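Local coordinates for protein putative mannose-1-phosphate guanylyl transferase (Thermus thermophilus, PDB 2CU2) that probably transfers a guanylyl group from GTP to mannose 1-phosphate, yielding GDP-mannose, at residues E43-L48 and L104-D109; P206-A211 and P229-D234; R260-V265 and V274-G279. All coordinates share one frame; numbering follows the deposited sequence.

How the interactions relate
Read from the N terminus, the three contacts follow one another in series, neither nesting nor crossing. Interaction 1 comes first and closes a loop of 55 residues, laying the end of helix 37-45 against strand 102-107 in the central sheet of the nucleotidyltransferase domain. Interaction 2 closes a shorter, largely helical excursion of 17 residues and joins helix 206-216 to the segment leading into helix 233-238. Interaction 3 spans only eight residues, yet it reaches from helix 261-266 to the first strand of the separate C-terminal sheet. The centres of interactions 2 and 3 lie about 36 Å apart on opposite sides of the chain's centre; that of interaction 1 is about 23 Å from each.

Interaction 1 (E43-L48 and L104-D109)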
# COMPACT_ATOMS: atom_id res chain seq x y z
N GLU A 43 24.37 -13.74 15.92
CA GLU A 43 24.00 -14.02 17.31
C GLU A 43 23.94 -15.52 17.54
O GLU A 43 24.37 -16.03 18.57
CB GLU A 43 22.64 -13.38 17.60
CG GLU A 43 22.00 -13.81 18.89
CD GLU A 43 20.65 -13.15 19.09
OE1 GLU A 43 19.93 -13.56 20.03
OE2 GLU A 43 20.31 -12.21 18.32
N ARG A 44 23.39 -16.22 16.56
CA ARG A 44 23.23 -17.67 16.57
C ARG A 44 24.59 -18.38 16.50
O ARG A 44 24.76 -19.48 17.05
CB ARG A 44 22.36 -18.03 15.36
CG ARG A 44 22.20 -19.50 15.05
CD ARG A 44 21.33 -19.61 13.80
NE ARG A 44 20.07 -18.90 13.99
CZ ARG A 44 19.58 -17.98 13.17
NH1 ARG A 44 20.23 -17.63 12.06
NH2 ARG A 44 18.42 -17.39 13.47
N LEU A 45 25.54 -17.75 15.82
CA LEU A 45 26.87 -18.33 15.63
C LEU A 45 27.86 -18.07 16.77
O LEU A 45 28.70 -18.91 17.05
CB LEU A 45 27.48 -17.82 14.32
CG LEU A 45 28.85 -18.37 13.87
CD1 LEU A 45 28.75 -19.87 13.66
CD2 LEU A 45 29.29 -17.70 12.57
N ALA A 46 27.74 -16.91 17.42
CA ALA A 46 28.66 -16.52 18.50
C ALA A 46 29.05 -17.62 19.49
O ALA A 46 30.23 -17.86 19.72
CB ALA A 46 28.10 -15.32 19.25
N PRO A 47 28.06 -18.30 20.10
CA PRO A 47 28.35 -19.36 21.07
C PRO A 47 29.19 -20.52 20.53
O PRO A 47 29.89 -21.19 21.29
CB PRO A 47 26.96 -19.83 21.51
CG PRO A 47 26.13 -18.59 21.34
CD PRO A 47 26.61 -18.08 20.00
N LEU A 48 29.11 -20.76 19.22
CA LEU A 48 29.86 -21.85 18.61
C LEU A 48 31.22 -21.38 18.09
O LEU A 48 32.23 -22.03 18.35
CB LEU A 48 29.05 -22.47 17.47
CG LEU A 48 29.69 -23.68 16.79
CD1 LEU A 48 29.83 -24.81 17.81
CD2 LEU A 48 28.85 -24.13 15.61
N LEU A 104 33.95 -23.29 8.64
CA LEU A 104 32.51 -23.44 8.56
C LEU A 104 32.04 -22.37 7.57
O LEU A 104 32.44 -21.21 7.66
CB LEU A 104 31.93 -23.22 9.95
CG LEU A 104 30.65 -23.93 10.38
CD1 LEU A 104 30.66 -25.39 9.95
CD2 LEU A 104 30.55 -23.81 11.90
N VAL A 105 31.22 -22.77 6.60
CA VAL A 105 30.71 -21.82 5.61
C VAL A 105 29.20 -21.74 5.70
O VAL A 105 28.51 -22.75 5.60
CB VAL A 105 31.10 -22.25 4.18
CG1 VAL A 105 30.37 -21.39 3.16
CG2 VAL A 105 32.60 -22.12 3.98
N LEU A 106 28.67 -20.53 5.90
CA LEU A 106 27.23 -20.38 6.00
C LEU A 106 26.66 -19.08 5.43
O LEU A 106 27.30 -18.03 5.46
CB LEU A 106 26.78 -20.51 7.46
CG LEU A 106 27.53 -19.63 8.45
CD1 LEU A 106 26.57 -18.69 9.16
CD2 LEU A 106 28.24 -20.52 9.45
N PRO A 107 25.43 -19.15 4.89
CA PRO A 107 24.70 -18.00 4.38
C PRO A 107 24.12 -17.16 5.52
O PRO A 107 23.83 -17.65 6.61
CB PRO A 107 23.58 -18.52 3.49
CG PRO A 107 23.26 -19.93 3.97
CD PRO A 107 24.61 -20.34 4.73
N ALA A 108 24.01 -15.84 5.26
CA ALA A 108 23.50 -14.95 6.29
C ALA A 108 22.07 -14.51 5.98
O ALA A 108 21.47 -13.71 6.69
CB ALA A 108 24.43 -13.73 6.35
N ASP A 109 21.53 -15.04 4.87
CA ASP A 109 20.19 -14.62 4.48
C ASP A 109 19.16 -15.74 4.62
O ASP A 109 18.22 -15.86 3.85
CB ASP A 109 20.25 -14.11 3.03
CG ASP A 109 20.61 -15.25 2.08
OD1 ASP A 109 21.57 -15.96 2.38
OD2 ASP A 109 19.98 -15.36 1.03
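L45 and L106 mark the closest approach of the two backbones, with L45 CA and L106 CA 9.9 Å apart, a spacing that leaves the contact entirely to side chains. Residues 43-45 belong to helix 37-45; after them the regular bonding gives out, although residues 46-48 keep helical backbone angles and L48 N still bonds to L45 O at 2.9 Å. Residues 104-107 form the end of strand 102-107. Four leucines meet in two pairs. L45 touches through one methyl, CD1, which lies 4.3 Å from CD2 of L106. Three residues on, L48 CD2 reaches L104 CD2 at 4.1 Å, the two side chains crossing at about a right angle, so that they meet at methyl ends and do not lie alongside each other. With chi1 at -176°, CG of L48 swings away from the backbone N and beside the carbonyl carbon, reaching toward the strand. This is helix-on-sheet packing in the alpha/beta core of a Rossmann-like GT-A nucleotidyltransferase: strand 102-107 runs parallel to strand 3-8, and one side of the sheet receives the helix. L104 and L106, two apart on the strand, both point to that side, whereas V105 between them does not. L45 also rests on A5 and V7 of strand 3-8, while L48 and L104 touch L122 and L126 of helix 115-128, respectively, which extends the apolar layer beyond the two segments.

Interaction 2 (P206-A211 and P229-D234)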
# COMPACT_ATOMS: atom_id res chain seq x y z
N PRO A 206 39.91 -25.85 -11.26
CA PRO A 206 41.27 -25.36 -11.52
C PRO A 206 41.45 -23.84 -11.38
O PRO A 206 42.46 -23.35 -10.89
CB PRO A 206 41.61 -25.83 -12.93
CG PRO A 206 40.85 -27.13 -13.13
CD PRO A 206 39.54 -26.81 -12.28
N SER A 207 40.45 -23.09 -11.90
CA SER A 207 40.53 -21.64 -11.81
C SER A 207 40.71 -21.16 -10.37
O SER A 207 41.42 -20.21 -10.07
CB SER A 207 39.25 -21.05 -12.40
OG SER A 207 38.12 -21.53 -11.66
N HIS A 208 39.97 -21.82 -9.45
CA HIS A 208 40.02 -21.40 -8.05
C HIS A 208 41.26 -21.94 -7.32
O HIS A 208 41.78 -21.34 -6.39
CB HIS A 208 38.74 -21.89 -7.35
CG HIS A 208 37.56 -21.04 -7.76
ND1 HIS A 208 37.17 -20.86 -9.05
CD2 HIS A 208 36.71 -20.28 -6.94
CE1 HIS A 208 36.11 -20.03 -9.00
NE2 HIS A 208 35.81 -19.67 -7.75
N HIS A 209 41.70 -23.15 -7.73
CA HIS A 209 42.92 -23.68 -7.12
C HIS A 209 44.12 -22.79 -7.45
O HIS A 209 44.95 -22.46 -6.60
CB HIS A 209 43.16 -25.12 -7.64
CG HIS A 209 44.59 -25.54 -7.40
ND1 HIS A 209 45.58 -25.37 -8.31
CD2 HIS A 209 45.13 -26.21 -6.29
CE1 HIS A 209 46.69 -25.90 -7.75
NE2 HIS A 209 46.45 -26.41 -6.55
N GLU A 210 44.20 -22.41 -8.74
CA GLU A 210 45.28 -21.50 -9.16
C GLU A 210 45.15 -20.14 -8.48
O GLU A 210 46.12 -19.53 -8.04
CB GLU A 210 45.20 -21.34 -10.69
CG GLU A 210 46.53 -20.88 -11.30
CD GLU A 210 46.41 -20.83 -12.81
OE1 GLU A 210 45.93 -19.83 -13.33
OE2 GLU A 210 46.84 -21.77 -13.46
N ALA A 211 43.90 -19.64 -8.44
CA ALA A 211 43.68 -18.36 -7.77
C ALA A 211 44.10 -18.41 -6.31
O ALA A 211 44.72 -17.50 -5.77
CB ALA A 211 42.19 -18.02 -7.88
N PRO A 229 36.04 -17.12 -12.82
CA PRO A 229 34.71 -17.41 -13.34
C PRO A 229 33.66 -17.39 -12.22
O PRO A 229 33.89 -17.84 -11.10
CB PRO A 229 34.79 -18.82 -13.93
CG PRO A 229 35.86 -19.54 -13.12
CD PRO A 229 36.84 -18.33 -12.79
N LYS A 230 32.46 -16.86 -12.54
CA LYS A 230 31.38 -16.81 -11.55
C LYS A 230 30.66 -18.16 -11.44
O LYS A 230 30.02 -18.63 -12.36
CB LYS A 230 30.39 -15.72 -11.97
CG LYS A 230 29.19 -15.60 -11.01
CD LYS A 230 28.11 -14.65 -11.54
CE LYS A 230 26.84 -14.66 -10.67
NZ LYS A 230 26.20 -13.34 -10.73
N ILE A 231 30.83 -18.81 -10.27
CA ILE A 231 30.18 -20.10 -10.05
C ILE A 231 29.91 -20.35 -8.57
O ILE A 231 30.64 -19.91 -7.69
CB ILE A 231 31.09 -21.19 -10.62
CG1 ILE A 231 30.37 -22.54 -10.63
CG2 ILE A 231 32.35 -21.34 -9.74
CD1 ILE A 231 31.15 -23.63 -11.35
N SER A 232 28.78 -21.04 -8.29
CA SER A 232 28.47 -21.38 -6.91
C SER A 232 29.38 -22.52 -6.43
O SER A 232 29.95 -23.26 -7.21
CB SER A 232 27.01 -21.81 -6.83
OG SER A 232 26.89 -23.20 -7.13
N ILE A 233 29.54 -22.60 -5.10
CA ILE A 233 30.36 -23.68 -4.57
C ILE A 233 29.64 -25.03 -4.71
O ILE A 233 30.25 -26.09 -4.77
CB ILE A 233 30.65 -23.38 -3.11
CG1 ILE A 233 31.66 -24.39 -2.56
CG2 ILE A 233 29.36 -23.50 -2.28
CD1 ILE A 233 33.01 -24.30 -3.27
N ASP A 234 28.30 -24.95 -4.72
CA ASP A 234 27.50 -26.17 -4.86
C ASP A 234 27.74 -26.85 -6.21
O ASP A 234 27.91 -28.05 -6.32
CB ASP A 234 26.03 -25.79 -4.72
CG ASP A 234 25.77 -25.25 -3.33
OD1 ASP A 234 26.10 -24.08 -3.10
OD2 ASP A 234 25.22 -25.97 -2.50
O HOH W 1 33.53 -18.34 -8.21
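A water molecule held between H208 and P229 supplies the polar link of this contact: its oxygen lies 2.7 Å from H208 NE2, and it donates a hydrogen bond to P229 O over 3.0 Å. The water oxygen and P229 O both lie at the edge of the imidazole, in its plane, and P229 O also lies near H208 CE1 at 3.8 Å. The other ring nitrogen is taken as well, because S207 OG and H208 ND1 are hydrogen-bonded at 2.9 Å. S207 can do this because chi1 of 59° sets OG between its backbone N and carbonyl carbon. The same hydroxyl lies against the pyrrolidine of P229, with OG 3.3 Å from CG, and S207 CB packs on P229 CD at 3.7 Å. From the other segment, I231 CG2 comes to 4.0 Å from H208 CE1 at a slant to the ring. The segments belong to a helical region of the nucleotidyltransferase fold: residues 206-211 open helix 206-216, whereas the segment from P229 to D234 leads into helix 233-238, where S232 is the N-cap and its OG accepts from Y235 N. A85 of helix 83-98 touches both H208 and I231, and the ring of F201 meets that of H208 with the planes at about 55°. With both imidazole nitrogens bonded, the rotation of the buried H208 ring is probably fixed, and the water lets a side chain from one helix reach a backbone carbonyl beyond its direct grasp.

Interaction 3 (R260-V265 and V274-G279); sequences RALERV and VVLGEG
A short helix packs across the first strand of the C-terminal sheet, which is probably part of the beta-helix domain of this family. Helix 261-265 and strand 274-276 approach to 8.8 Å between axes, and their directions differ by 106°. L262 and L276 make the tightest apolar meeting: L262 CD2 lies 3.6 Å from L276 CD1, a methyl that also nears L262 CG, as the two side chains meet at a slant. V274 divides its methyls along the helix backbone. Its CG1, placed opposite the backbone N by a chi1 of 171°, rests 3.9 Å from L262 O, while CG2 lies 3.9 Å from E263 CA. V290 of the neighbouring strand 290-293 touches both L262 and E263, widening the apolar surface. Within the helical segment, R260 NH2 donates to E263 OE2 at 2.8 Å and 168° in a salt bridge; the acceptor lies in the guanidinium plane but is met from above the carboxylate plane. E263 OE1 has a second partner in K320. The contact between the segments thus rests on van der Waals packing, whereas the carboxylate of E263, shared between R260 and K320, probably ties the helix to the residue after the sheet's last strand.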
# COMPACT_ATOMS: atom_id res chain seq x y z
N ARG A 260 6.34 -14.65 0.29
CA ARG A 260 5.54 -15.76 0.80
C ARG A 260 6.26 -16.51 1.91
O ARG A 260 5.66 -17.20 2.73
CB ARG A 260 5.23 -16.70 -0.36
CG ARG A 260 3.82 -17.29 -0.28
CD ARG A 260 3.84 -18.81 -0.06
NE ARG A 260 2.74 -19.22 0.82
CZ ARG A 260 1.71 -19.87 0.25
NH1 ARG A 260 1.72 -20.13 -1.04
NH2 ARG A 260 0.67 -20.26 1.00
N ALA A 261 7.60 -16.40 1.90
CA ALA A 261 8.39 -17.11 2.91
C ALA A 261 8.02 -16.66 4.33
O ALA A 261 8.20 -17.38 5.30
CB ALA A 261 9.87 -16.81 2.64
N LEU A 262 7.54 -15.41 4.42
CA LEU A 262 7.15 -14.90 5.73
C LEU A 262 6.06 -15.77 6.36
O LEU A 262 6.04 -16.01 7.56
CB LEU A 262 6.64 -13.47 5.54
CG LEU A 262 7.74 -12.42 5.72
CD1 LEU A 262 8.79 -12.48 4.61
CD2 LEU A 262 7.21 -10.99 5.73
N GLU A 263 5.14 -16.22 5.51
CA GLU A 263 4.05 -17.04 6.00
C GLU A 263 4.60 -18.39 6.45
O GLU A 263 4.27 -18.88 7.53
CB GLU A 263 3.01 -17.24 4.90
CG GLU A 263 1.91 -18.20 5.26
CD GLU A 263 0.83 -18.26 4.19
OE1 GLU A 263 0.19 -17.22 3.93
OE2 GLU A 263 0.63 -19.34 3.61
N ARG A 264 5.46 -18.99 5.63
CA ARG A 264 6.05 -20.28 5.95
C ARG A 264 6.83 -20.18 7.25
O ARG A 264 6.72 -21.05 8.13
CB ARG A 264 6.99 -20.74 4.82
CG ARG A 264 6.32 -20.87 3.45
CD ARG A 264 7.20 -21.61 2.47
NE ARG A 264 8.51 -20.97 2.31
CZ ARG A 264 8.96 -20.45 1.17
NH1 ARG A 264 8.21 -20.49 0.07
NH2 ARG A 264 10.17 -19.90 1.12
N VAL A 265 7.62 -19.13 7.38
CA VAL A 265 8.42 -18.96 8.58
C VAL A 265 7.54 -18.86 9.83
O VAL A 265 7.87 -19.43 10.86
CB VAL A 265 9.32 -17.71 8.48
CG1 VAL A 265 9.98 -17.44 9.84
CG2 VAL A 265 10.39 -17.94 7.41
N VAL A 274 -0.25 -12.76 8.55
CA VAL A 274 1.13 -12.65 9.00
C VAL A 274 1.55 -11.19 8.86
O VAL A 274 1.48 -10.62 7.77
CB VAL A 274 2.06 -13.53 8.14
CG1 VAL A 274 3.50 -13.24 8.48
CG2 VAL A 274 1.74 -15.00 8.39
N VAL A 275 1.99 -10.60 9.96
CA VAL A 275 2.39 -9.20 9.96
C VAL A 275 3.80 -8.97 10.48
O VAL A 275 4.20 -9.53 11.49
CB VAL A 275 1.42 -8.38 10.83
CG1 VAL A 275 1.80 -6.91 10.79
CG2 VAL A 275 -0.00 -8.60 10.36
N LEU A 276 4.56 -8.14 9.76
CA LEU A 276 5.91 -7.78 10.17
C LEU A 276 6.08 -6.29 9.97
O LEU A 276 5.28 -5.65 9.28
CB LEU A 276 6.99 -8.52 9.37
CG LEU A 276 7.32 -9.96 9.77
CD1 LEU A 276 8.56 -10.39 9.00
CD2 LEU A 276 7.59 -10.05 11.29
N GLY A 277 7.12 -5.73 10.57
CA GLY A 277 7.34 -4.30 10.46
C GLY A 277 6.87 -3.64 11.74
O GLY A 277 6.25 -4.30 12.58
N GLU A 278 7.14 -2.35 11.90
CA GLU A 278 6.72 -1.64 13.10
C GLU A 278 5.36 -0.99 12.93
O GLU A 278 4.75 -0.53 13.90
CB GLU A 278 7.77 -0.59 13.46
CG GLU A 278 9.14 -1.19 13.72
CD GLU A 278 9.09 -2.29 14.76
OE1 GLU A 278 8.57 -2.02 15.87
OE2 GLU A 278 9.56 -3.41 14.47
N GLY A 279 4.88 -0.95 11.69
CA GLY A 279 3.58 -0.36 11.41
C GLY A 279 2.44 -1.22 11.94
O GLY A 279 2.68 -2.30 12.49